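Long-range contacts in putative oxidoreductase molybdopterin-binding subunit (Sulfolobus tokodaii, PDB 4ZOH), which binds a molybdenum pterin cytosine dinucleotide cofactor and is probably the molybdopterin-binding subunit of an oxidoreductase of the xanthine dehydrogenase and aldehyde oxidase family: residues T565-V570 with G666-G671; S409-I414 with G674-T679; T379-N384 with K660-T665. All blocks are in the same frame, centred on the assembly; numbering follows the deposited sequence.

Interaction 1. Residues T565-V570 with G666-G671; sequences TTPYGV and GSKGIG. With MCN (pterin cytosine dinucleotide), chain D.
T565 lies against the side chain of K668, in the loop before helix 673-688 that binds the dinucleotide end of the cofactor in this molybdopterin-binding fold. Two branches of T565 lie along the lysine chain, CG2 near its root, 3.7 Å from K668 CB, and OG1 farther out, 3.3 Å from K668 CE and itself hydrogen-bonded to D381. K668 is extended beyond CG, all three outer torsions near 180°, which carries the ammonium past T565 to the next residue. There T566 O accepts from K668 NZ at 2.8 Å; the donor stands 57° out of the carbonyl plane. NZ also forms a salt bridge with D381 and a hydrogen bond with S382 O, so three oxygens, T566 O, S382 O and D381 OD1, surround this buried charge. P567 closes the first segment's share, its CG 3.3 Å from G669 O and its CD against K668 CB. Beyond it the chain enters strand 568-577 and leaves the loop. The backbone of K668 meets the cytosine: MCN N4 donates to K668 O at 3.0 Å. Two successive amides then grip one phosphate oxygen, I670 N at 2.8 Å and G671 N at 2.9 Å from MCN O2A.

Interaction 2. Residues S409-I414 with G674-T679; sequences SSYIEI and GAIAAT
This is a helix-on-sheet contact: helix 673-688 packs, through Y411, E413, I676 and A677, on strand 405-412 and the residues just past it. The strand is an outermost member, within this chain, of a four-stranded mixed sheet in the molybdopterin-binding part. The short axes approach to 8.0 Å at 151°, so the two run roughly antiparallel. Strand alternation decides who takes part: S409, Y411 and E413 point toward the helix, the residues between them away.

Y411 fills the middle. Its CB meets I676 CG2 at 3.9 Å, and CD2 of its ring lies 3.6 Å from A677 CB, the methyl group coming obliquely to the ring. The small alanine is consistent with the close approach here, A677 and Y411 being the nearest CA pair at 6.0 Å.

Farther along, E413 crosses I676 at about a right angle. Its chain bends about CB-CG, and I676 CD1 sits over one face of the carboxylate, 3.2 Å from E413 CD. I414 N reaches OE1 from the opposite face, 2.8 Å away and 53° out of the plane, and R336 forms a salt bridge to the same oxygen. Cut back to an alanine, E413 would probably leave the R336 guanidinium without its carboxylate mate, I414 N without this acceptor, and a gap beside I676 CD1. The E413 side chain is about 7 Å from the bound pterin cytosine dinucleotide, so the contact borders the cofactor site. At the other end S409 OG hydrogen-bonds to T681, and only a weak, unsettled bond of 3.2 Å links S409 OG to A677 O.

Interaction 3. Residues T379-N384 with K660-T665; sequences TYDSGN and KSPHPT
The carboxylate of D381 and the K660 carbonyl are the flat groups that meet the opposite segment, each in its own way. D381 is approached by the ring of P662 through one atom: CD lies 3.5 Å from D381 OD2. No other atom of P662 comes within 4.2 Å of the carboxylate, so the proline ring is not stacked on a carboxylate face. S661 follows more loosely, its CA 4.3 Å from D381 OD2. The K660 carbonyl is met from above its plane: S382 OG donates to K660 O with a C=O...O angle of 129°, standing 43° out of the plane. The separation of 2.5 Å between S382 OG and K660 O is too short for an ordinary hydrogen bond, so its exact length is doubtful.

Torsions explain both approaches. S382 OG sits between its backbone N and carbonyl carbon (chi1 75°), which turns the hydroxyl across to K660. D381 CG takes the same position about its own CA–CB bond, bringing OD2 up to P662, while OD2 is also hydrogen-bonded to T565 and OD1 to T566, with K668 as the salt-bridge partner of OD1.

The contact is a small one near the protein surface, burying 132 Å². Beyond S382, N384 is the N-cap of helix 385-401. On the other segment S661 OG accepts from H663 N at 3.2 Å, two residues on, and is also hydrogen-bonded to S667 O. The arrangement is therefore that of a loop shaped by an ST turn, with the side chain of S661 about 8 Å from the bound pterin cytosine dinucleotide and the hydroxyl of S382 reaching the loop from the segment that leads into helix 385-401.

Along the chain the segments come in the order 379-384, 409-414, 565-570, 660-665, 666-671 and 674-679, so the last three follow closely and visit three earlier parts in turn. Interactions 1 and 2 have centres about 10 Å apart and share the four-stranded sheet, where strands 405-412 and 568-577 are neighbours joined by G569 O to Y411 N at 3.0 Å. Interactions 1 and 3, about 8 Å apart by centres, meet at D381. Interactions 2 and 3 have centres about 17 Å apart, yet I412 CD1 packs on Y380 CG at 3.4 Å. Together they probably hold the stretch from 660 to 679, which carries the cofactor-binding backbone of interaction 1, against the rest of the molybdopterin-binding region.

Interaction 1. Residues T565-V570 with G666-G671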
# COMPACT_ATOMS: atom_id res chain seq x y z
N THR A 565 3.15 -6.73 -39.44
CA THR A 565 1.98 -7.17 -40.20
C THR A 565 1.06 -5.98 -40.48
O THR A 565 0.93 -5.06 -39.64
CB THR A 565 1.25 -8.29 -39.46
OG1 THR A 565 0.33 -8.94 -40.35
CG2 THR A 565 0.51 -7.77 -38.18
N THR A 566 0.44 -5.98 -41.66
CA THR A 566 -0.22 -4.75 -42.18
C THR A 566 -1.75 -4.91 -42.37
O THR A 566 -2.17 -5.59 -43.31
CB THR A 566 0.43 -4.32 -43.53
OG1 THR A 566 0.28 -5.40 -44.49
CG2 THR A 566 1.97 -3.96 -43.34
N PRO A 567 -2.60 -4.32 -41.46
CA PRO A 567 -4.06 -4.31 -41.76
C PRO A 567 -4.32 -3.18 -42.72
O PRO A 567 -3.45 -2.33 -42.91
CB PRO A 567 -4.69 -3.97 -40.41
CG PRO A 567 -3.67 -3.07 -39.75
CD PRO A 567 -2.34 -3.76 -40.11
N TYR A 568 -5.54 -3.14 -43.26
CA TYR A 568 -5.94 -2.12 -44.23
C TYR A 568 -7.47 -2.03 -44.16
O TYR A 568 -8.14 -2.94 -43.67
CB TYR A 568 -5.49 -2.55 -45.67
CG TYR A 568 -6.01 -3.93 -46.08
CD1 TYR A 568 -7.18 -4.06 -46.86
CD2 TYR A 568 -5.38 -5.10 -45.63
CE1 TYR A 568 -7.64 -5.33 -47.22
CE2 TYR A 568 -5.85 -6.36 -45.96
CZ TYR A 568 -7.00 -6.47 -46.75
OH TYR A 568 -7.49 -7.72 -47.05
N GLY A 569 -8.03 -0.93 -44.66
CA GLY A 569 -9.46 -0.89 -44.81
C GLY A 569 -9.94 0.33 -45.49
O GLY A 569 -9.13 1.12 -45.97
N VAL A 570 -11.26 0.49 -45.57
CA VAL A 570 -11.87 1.68 -46.18
C VAL A 570 -12.94 2.21 -45.20
O VAL A 570 -13.69 1.40 -44.62
CB VAL A 570 -12.40 1.37 -47.63
CG1 VAL A 570 -13.31 0.12 -47.64
CG2 VAL A 570 -13.21 2.55 -48.16
N GLY A 666 -2.62 -15.33 -35.93
CA GLY A 666 -3.19 -14.83 -37.22
C GLY A 666 -3.67 -13.38 -37.25
O GLY A 666 -4.10 -12.85 -38.31
N SER A 667 -3.58 -12.70 -36.10
CA SER A 667 -4.14 -11.35 -35.93
C SER A 667 -3.17 -10.22 -36.33
O SER A 667 -1.97 -10.38 -36.25
CB SER A 667 -4.50 -11.17 -34.43
OG SER A 667 -3.31 -11.08 -33.63
N LYS A 668 -3.71 -9.07 -36.71
CA LYS A 668 -2.97 -7.86 -36.91
C LYS A 668 -3.58 -6.85 -35.93
O LYS A 668 -4.72 -7.05 -35.46
CB LYS A 668 -3.13 -7.32 -38.37
CG LYS A 668 -2.92 -8.45 -39.40
CD LYS A 668 -2.87 -7.94 -40.85
CE LYS A 668 -2.56 -9.08 -41.86
NZ LYS A 668 -2.30 -8.38 -43.18
N GLY A 669 -2.86 -5.74 -35.69
CA GLY A 669 -3.33 -4.74 -34.79
C GLY A 669 -4.38 -3.81 -35.31
O GLY A 669 -4.33 -3.35 -36.49
N ILE A 670 -5.30 -3.44 -34.42
CA ILE A 670 -6.30 -2.45 -34.72
C ILE A 670 -6.26 -1.26 -33.75
O ILE A 670 -7.00 -0.24 -33.92
CB ILE A 670 -7.73 -3.12 -34.61
CG1 ILE A 670 -8.79 -2.25 -35.33
CG2 ILE A 670 -8.12 -3.30 -33.11
CD1 ILE A 670 -10.12 -2.93 -35.67
N GLY A 671 -5.41 -1.33 -32.71
CA GLY A 671 -5.43 -0.22 -31.68
C GLY A 671 -5.36 1.16 -32.28
O GLY A 671 -5.97 2.13 -31.76
N1 MCN D . -8.15 -7.10 -31.16
C2 MCN D . -8.72 -8.29 -31.60
N3 MCN D . -8.38 -8.84 -32.80
C4 MCN D . -7.46 -8.17 -33.60
C5 MCN D . -6.88 -6.97 -33.18
C6 MCN D . -7.21 -6.44 -31.93
O2 MCN D . -9.54 -8.92 -30.93
N4 MCN D . -7.14 -8.72 -34.75
C1' MCN D . -8.56 -6.60 -29.85
C2D MCN D . -7.59 -7.11 -28.78
O2' MCN D . -8.02 -8.30 -28.18
C3' MCN D . -7.65 -6.03 -27.73
C4D MCN D . -7.57 -4.85 -28.61
O4D MCN D . -8.43 -5.20 -29.78
O3' MCN D . -8.84 -6.02 -27.02
C5' MCN D . -6.07 -4.95 -28.80
O5' MCN D . -5.65 -4.20 -29.79
PA MCN D . -4.16 -4.32 -30.41
O1A MCN D . -3.35 -5.48 -30.12
O2A MCN D . -4.52 -3.95 -31.82
O3A MCN D . -3.59 -2.88 -29.72
PB MCN D . -2.96 -2.86 -28.24
O1B MCN D . -1.48 -3.16 -28.37
O2B MCN D . -3.67 -3.64 -27.22
O3B MCN D . -3.21 -1.38 -27.91
C10 MCN D . -2.28 -0.31 -28.22
C9' MCN D . -2.98 0.83 -28.91
C8' MCN D . -2.17 2.01 -29.01
S8' MCN D . -0.58 1.93 -29.74
C7' MCN D . -2.64 3.24 -28.66
S7' MCN D . -1.71 4.75 -28.90
C6' MCN D . -3.99 3.45 -28.18
C7 MCN D . -4.89 2.23 -28.56
O9' MCN D . -4.18 1.06 -28.19
N5' MCN D . -4.07 3.78 -26.76
C4A MCN D . -5.17 3.46 -25.95
N8' MCN D . -6.18 2.28 -27.80
C4B MCN D . -6.24 2.72 -26.51
N1' MCN D . -7.34 2.42 -25.82
C2' MCN D . -7.42 2.78 -24.54
N2' MCN D . -8.51 2.46 -23.88
N3' MCN D . -6.39 3.54 -23.88
C4' MCN D . -5.23 3.91 -24.60
O4' MCN D . -4.32 4.59 -24.04

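Interaction 2. Residues S409-I414 with G674-T679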
# COMPACT_ATOMS: atom_id res chain seq x y z
N SER A 409 -11.83 7.25 -47.35
CA SER A 409 -10.40 7.09 -47.45
C SER A 409 -10.08 5.64 -47.23
O SER A 409 -10.84 4.86 -46.62
CB SER A 409 -9.60 8.08 -46.50
OG SER A 409 -9.71 7.61 -45.17
N SER A 410 -8.95 5.25 -47.77
CA SER A 410 -8.52 3.92 -47.62
C SER A 410 -7.14 3.97 -46.91
O SER A 410 -6.39 4.94 -47.10
CB SER A 410 -8.39 3.35 -48.98
OG SER A 410 -8.26 2.00 -48.79
N TYR A 411 -6.84 3.00 -46.06
CA TYR A 411 -5.62 3.09 -45.31
C TYR A 411 -4.96 1.75 -45.38
O TYR A 411 -5.60 0.71 -45.62
CB TYR A 411 -5.90 3.54 -43.82
CG TYR A 411 -6.44 2.43 -42.98
CD1 TYR A 411 -5.58 1.56 -42.32
CD2 TYR A 411 -7.87 2.17 -42.91
CE1 TYR A 411 -6.08 0.47 -41.59
CE2 TYR A 411 -8.38 1.12 -42.14
CZ TYR A 411 -7.49 0.28 -41.48
OH TYR A 411 -7.95 -0.79 -40.76
N ILE A 412 -3.65 1.78 -45.17
CA ILE A 412 -2.91 0.55 -44.83
C ILE A 412 -1.97 0.98 -43.66
O ILE A 412 -1.82 2.17 -43.46
CB ILE A 412 -2.18 -0.03 -46.05
CG1 ILE A 412 -1.64 -1.41 -45.71
CG2 ILE A 412 -1.20 0.97 -46.68
CD1 ILE A 412 -1.65 -2.44 -46.81
N GLU A 413 -1.42 0.03 -42.89
CA GLU A 413 -0.97 0.35 -41.57
C GLU A 413 0.05 -0.68 -41.18
O GLU A 413 0.07 -1.76 -41.78
CB GLU A 413 -2.22 0.47 -40.62
CG GLU A 413 -2.15 0.05 -39.14
CD GLU A 413 -1.33 0.99 -38.26
OE1 GLU A 413 -0.43 1.73 -38.83
OE2 GLU A 413 -1.56 0.98 -37.01
N ILE A 414 0.93 -0.34 -40.21
CA ILE A 414 2.00 -1.27 -39.77
C ILE A 414 1.82 -1.54 -38.29
O ILE A 414 1.62 -0.63 -37.54
CB ILE A 414 3.43 -0.74 -40.13
CG1 ILE A 414 3.53 0.78 -39.92
CG2 ILE A 414 3.74 -1.09 -41.60
CD1 ILE A 414 4.95 1.40 -40.02
N GLY A 674 -8.31 3.03 -36.44
CA GLY A 674 -9.39 4.05 -36.38
C GLY A 674 -8.91 5.46 -36.45
O GLY A 674 -9.57 6.33 -37.12
N ALA A 675 -7.81 5.75 -35.72
CA ALA A 675 -7.35 7.14 -35.67
C ALA A 675 -6.68 7.44 -37.02
O ALA A 675 -6.75 8.58 -37.48
CB ALA A 675 -6.38 7.41 -34.48
N ILE A 676 -6.04 6.43 -37.64
CA ILE A 676 -5.37 6.65 -38.93
C ILE A 676 -6.45 7.01 -40.01
O ILE A 676 -6.36 8.05 -40.64
CB ILE A 676 -4.59 5.43 -39.36
CG1 ILE A 676 -3.41 5.16 -38.40
CG2 ILE A 676 -4.18 5.47 -40.88
CD1 ILE A 676 -2.81 3.79 -38.61
N ALA A 677 -7.47 6.15 -40.16
CA ALA A 677 -8.53 6.34 -41.18
C ALA A 677 -9.43 7.52 -41.01
O ALA A 677 -9.79 8.11 -42.00
CB ALA A 677 -9.33 5.05 -41.40
N ALA A 678 -9.81 7.89 -39.79
CA ALA A 678 -10.95 8.82 -39.62
C ALA A 678 -10.67 10.24 -40.04
O ALA A 678 -11.58 10.94 -40.58
CB ALA A 678 -11.55 8.77 -38.18
N THR A 679 -9.43 10.69 -39.79
CA THR A 679 -9.08 12.07 -40.10
C THR A 679 -9.27 12.41 -41.57
O THR A 679 -10.03 13.32 -41.91
CB THR A 679 -7.63 12.42 -39.61
OG1 THR A 679 -7.58 12.14 -38.22
CG2 THR A 679 -7.33 13.89 -39.74

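Interaction 3. Residues T379-N384 with K660-T665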
# COMPACT_ATOMS: atom_id res chain seq x y z
N THR A 379 6.70 -3.86 -46.89
CA THR A 379 5.96 -5.01 -47.39
C THR A 379 4.57 -5.16 -46.72
O THR A 379 4.45 -5.42 -45.51
CB THR A 379 6.77 -6.29 -47.23
OG1 THR A 379 7.94 -6.16 -48.05
CG2 THR A 379 5.97 -7.55 -47.70
N TYR A 380 3.55 -4.96 -47.53
CA TYR A 380 2.19 -5.20 -47.14
C TYR A 380 2.01 -6.69 -47.30
O TYR A 380 2.10 -7.22 -48.43
CB TYR A 380 1.28 -4.46 -48.06
CG TYR A 380 1.47 -2.97 -48.14
CD1 TYR A 380 2.04 -2.19 -47.09
CD2 TYR A 380 1.05 -2.29 -49.29
CE1 TYR A 380 2.21 -0.80 -47.22
CE2 TYR A 380 1.20 -0.91 -49.42
CZ TYR A 380 1.76 -0.17 -48.38
OH TYR A 380 1.86 1.20 -48.57
N ASP A 381 1.75 -7.40 -46.19
CA ASP A 381 1.99 -8.85 -46.21
C ASP A 381 0.89 -9.76 -46.72
O ASP A 381 1.21 -10.82 -47.33
CB ASP A 381 2.44 -9.36 -44.84
CG ASP A 381 1.45 -8.96 -43.68
OD1 ASP A 381 0.54 -8.09 -43.84
OD2 ASP A 381 1.66 -9.55 -42.58
N SER A 382 -0.36 -9.43 -46.41
CA SER A 382 -1.45 -10.38 -46.71
C SER A 382 -2.76 -9.61 -46.73
O SER A 382 -2.87 -8.53 -46.13
CB SER A 382 -1.52 -11.57 -45.75
OG SER A 382 -2.05 -11.08 -44.55
N GLY A 383 -3.70 -10.16 -47.51
CA GLY A 383 -5.01 -9.57 -47.73
C GLY A 383 -5.24 -9.26 -49.19
O GLY A 383 -4.50 -9.72 -50.06
N ASN A 384 -6.22 -8.42 -49.44
CA ASN A 384 -6.65 -8.12 -50.78
C ASN A 384 -7.35 -6.84 -50.76
O ASN A 384 -8.55 -6.81 -50.46
CB ASN A 384 -7.62 -9.21 -51.31
CG ASN A 384 -8.01 -9.02 -52.79
OD1 ASN A 384 -8.21 -7.88 -53.31
ND2 ASN A 384 -8.17 -10.13 -53.45
N LYS A 660 -4.53 -12.89 -42.99
CA LYS A 660 -3.98 -13.14 -41.64
C LYS A 660 -2.48 -12.76 -41.55
O LYS A 660 -1.77 -12.66 -42.58
CB LYS A 660 -4.16 -14.58 -41.20
CG LYS A 660 -5.62 -15.06 -41.12
CD LYS A 660 -5.71 -16.58 -41.04
CE LYS A 660 -4.84 -17.19 -39.96
NZ LYS A 660 -4.62 -18.67 -40.12
N SER A 661 -2.03 -12.54 -40.32
CA SER A 661 -0.63 -12.21 -40.09
C SER A 661 0.13 -13.53 -40.11
O SER A 661 -0.48 -14.59 -40.03
CB SER A 661 -0.49 -11.49 -38.73
OG SER A 661 -0.58 -12.47 -37.73
N PRO A 662 1.47 -13.49 -40.20
CA PRO A 662 2.16 -14.82 -40.06
C PRO A 662 2.25 -15.35 -38.60
O PRO A 662 2.74 -16.45 -38.37
CB PRO A 662 3.57 -14.57 -40.63
CG PRO A 662 3.74 -13.06 -40.69
CD PRO A 662 2.37 -12.42 -40.67
N HIS A 663 1.77 -14.58 -37.63
CA HIS A 663 1.94 -14.96 -36.21
C HIS A 663 0.96 -16.06 -35.80
O HIS A 663 -0.12 -16.21 -36.41
CB HIS A 663 1.76 -13.70 -35.33
CG HIS A 663 2.70 -12.58 -35.71
ND1 HIS A 663 4.07 -12.65 -35.52
CD2 HIS A 663 2.47 -11.40 -36.33
CE1 HIS A 663 4.63 -11.52 -35.95
NE2 HIS A 663 3.68 -10.76 -36.47
N PRO A 664 1.30 -16.82 -34.75
CA PRO A 664 0.43 -17.92 -34.31
C PRO A 664 -1.02 -17.49 -33.99
O PRO A 664 -1.90 -18.33 -33.98
CB PRO A 664 1.11 -18.47 -33.03
CG PRO A 664 2.54 -18.07 -33.17
CD PRO A 664 2.59 -16.81 -34.05
N THR A 665 -1.27 -16.21 -33.74
CA THR A 665 -2.65 -15.80 -33.50
C THR A 665 -3.37 -15.54 -34.83
O THR A 665 -4.59 -15.51 -34.84
CB THR A 665 -2.74 -14.51 -32.64
OG1 THR A 665 -2.06 -13.46 -33.34
CG2 THR A 665 -2.07 -14.75 -31.28